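Local coordinates for putative sugar binding protein (PDB 3KNZ), which probably binds a phosphosugar or related carbohydrate derivative through paired SIS domains, at residues N168-A173 / A325-I330. Numbering follows the deposited sequence.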
loop_
_atom_site.group_PDB
_atom_site.type_symbol
_atom_site.label_atom_id
_atom_site.label_comp_id
_atom_site.label_asym_id
_atom_site.label_seq_id
_atom_site.Cartn_x
_atom_site.Cartn_y
_atom_site.Cartn_z
ATOM N N ASN A 168 8.647 -17.268 10.442
ATOM C CA ASN A 168 10.067 -17.052 10.155
ATOM C C ASN A 168 10.464 -15.629 10.570
ATOM O O ASN A 168 11.424 -15.439 11.315
ATOM C CB ASN A 168 10.352 -17.272 8.660
ATOM C CG ASN A 168 11.780 -17.699 8.388
ATOM O OD1 ASN A 168 12.277 -18.642 8.996
ATOM N ND2 ASN A 168 12.430 -17.036 7.440
ATOM N N LEU A 169 9.706 -14.636 10.104
ATOM C CA LEU A 169 9.940 -13.226 10.460
ATOM C C LEU A 169 9.906 -12.973 11.967
ATOM O O LEU A 169 10.699 -12.188 12.491
ATOM C CB LEU A 169 8.894 -12.329 9.794
ATOM C CG LEU A 169 9.049 -12.030 8.308
ATOM C CD1 LEU A 169 7.718 -11.656 7.682
ATOM C CD2 LEU A 169 10.099 -10.937 8.077
HETATM N N MSE A 170 8.971 -13.622 12.658
HETATM C CA MSE A 170 8.836 -13.464 14.115
HETATM C C MSE A 170 10.010 -14.082 14.869
HETATM O O MSE A 170 10.453 -13.550 15.895
HETATM C CB MSE A 170 7.510 -14.050 14.606
HETATM C CG MSE A 170 6.291 -13.226 14.203
HETATM SE SE MSE A 170 4.640 -13.994 14.825
HETATM C CE MSE A 170 3.431 -12.527 14.412
ATOM N N LEU A 171 10.520 -15.204 14.365
ATOM C CA LEU A 171 11.682 -15.836 14.988
ATOM C C LEU A 171 12.930 -14.963 14.810
ATOM O O LEU A 171 13.797 -14.929 15.683
ATOM C CB LEU A 171 11.914 -17.245 14.433
ATOM C CG LEU A 171 10.800 -18.253 14.743
ATOM C CD1 LEU A 171 11.147 -19.599 14.118
ATOM C CD2 LEU A 171 10.531 -18.375 16.249
ATOM N N LEU A 172 13.027 -14.257 13.688
ATOM C CA LEU A 172 14.160 -13.361 13.494
ATOM C C LEU A 172 14.132 -12.284 14.584
ATOM O O LEU A 172 15.157 -12.000 15.205
ATOM C CB LEU A 172 14.146 -12.731 12.099
ATOM C CG LEU A 172 15.257 -11.709 11.817
ATOM C CD1 LEU A 172 16.630 -12.296 12.110
ATOM C CD2 LEU A 172 15.190 -11.196 10.382
ATOM N N ALA A 173 12.952 -11.713 14.828
ATOM C CA ALA A 173 12.768 -10.676 15.847
ATOM C C ALA A 173 13.189 -11.167 17.230
ATOM O O ALA A 173 13.788 -10.417 18.007
ATOM C CB ALA A 173 11.317 -10.206 15.872
ATOM N N ALA A 325 -2.693 -14.427 17.136
ATOM C CA ALA A 325 -4.009 -14.698 16.558
ATOM C C ALA A 325 -3.958 -14.594 15.025
ATOM O O ALA A 325 -4.853 -15.064 14.328
ATOM C CB ALA A 325 -5.042 -13.742 17.121
ATOM N N VAL A 326 -2.909 -13.977 14.499
ATOM C CA VAL A 326 -2.774 -13.848 13.053
ATOM C C VAL A 326 -2.729 -15.229 12.374
ATOM O O VAL A 326 -3.166 -15.382 11.232
ATOM C CB VAL A 326 -1.540 -12.996 12.664
ATOM C CG1 VAL A 326 -1.685 -11.583 13.227
ATOM C CG2 VAL A 326 -0.256 -13.647 13.147
ATOM N N PHE A 327 -2.226 -16.237 13.082
ATOM C CA PHE A 327 -2.166 -17.592 12.536
ATOM C C PHE A 327 -3.553 -18.264 12.510
ATOM O O PHE A 327 -3.758 -19.255 11.807
ATOM C CB PHE A 327 -1.196 -18.456 13.354
ATOM C CG PHE A 327 0.232 -17.948 13.376
ATOM C CD1 PHE A 327 1.064 -18.111 12.277
ATOM C CD2 PHE A 327 0.757 -17.359 14.512
ATOM C CE1 PHE A 327 2.377 -17.667 12.301
ATOM C CE2 PHE A 327 2.070 -16.917 14.541
ATOM C CZ PHE A 327 2.877 -17.065 13.432
ATOM N N GLU A 328 -4.496 -17.727 13.282
ATOM C CA GLU A 328 -5.850 -18.285 13.375
ATOM C C GLU A 328 -6.840 -17.678 12.399
ATOM O O GLU A 328 -7.536 -18.401 11.685
ATOM C CB GLU A 328 -6.435 -18.082 14.783
ATOM C CG GLU A 328 -5.824 -18.915 15.898
ATOM C CD GLU A 328 -6.531 -18.694 17.229
ATOM O OE1 GLU A 328 -7.162 -19.642 17.739
ATOM O OE2 GLU A 328 -6.491 -17.564 17.750
ATOM N N TYR A 329 -6.933 -16.349 12.391
ATOM C CA TYR A 329 -7.929 -15.662 11.559
ATOM C C TYR A 329 -7.778 -15.796 10.029
ATOM O O TYR A 329 -8.724 -15.518 9.298
ATOM C CB TYR A 329 -8.052 -14.191 11.986
ATOM C CG TYR A 329 -8.755 -14.034 13.317
ATOM C CD1 TYR A 329 -10.142 -14.008 13.386
ATOM C CD2 TYR A 329 -8.042 -13.934 14.504
ATOM C CE1 TYR A 329 -10.802 -13.877 14.599
ATOM C CE2 TYR A 329 -8.696 -13.799 15.725
ATOM C CZ TYR A 329 -10.078 -13.775 15.762
ATOM O OH TYR A 329 -10.752 -13.650 16.956
ATOM N N ILE A 330 -6.618 -16.224 9.537
ATOM C CA ILE A 330 -6.443 -16.409 8.086
ATOM C C ILE A 330 -7.006 -17.759 7.623
ATOM O O ILE A 330 -7.318 -17.944 6.441
ATOM C CB ILE A 330 -4.952 -16.323 7.672
ATOM C CG1 ILE A 330 -4.791 -16.429 6.145
ATOM C CG2 ILE A 330 -4.155 -17.428 8.344
ATOM C CD1 ILE A 330 -5.613 -15.417 5.331
#
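Met170, modelled as selenomethionine, reaches from helix 161-179 to Val326 and Phe327 of the segment 325-330. Its CB already points at that segment, across a gap of 11.7 Å between the closest CA atoms, those of Met170 and Val326. CB and CG meet nothing across the contact; with CG beside the backbone N (chi1 -71°) and the chain extended beyond it (chi2 180°), they carry SE and CE out to their partners. SE comes next, 3.8 Å from CZ and 3.9 Å from CE2 of Phe327. It approaches the ring obliquely, 4.9 Å from the centroid and 69° off the normal, a Met-aromatic contact in which the two side chains run alongside each other, pointing opposite ways. Methyl CE ends the chain tip to tip with Val326 CG2, at 4.1 Å. The same CG2 lies over one face of the Phe327 ring, near its rim, while Phe199 of helix 185-215 packs edge-to-face with that ring. Phe71 and Thr67 of helix 59-76 touch Met170 and Val326, respectively. The contact thus joins two helices in the buried interior of a chain with two parallel sheets of strand order 2-1-3-4-5, as in a double-SIS fold.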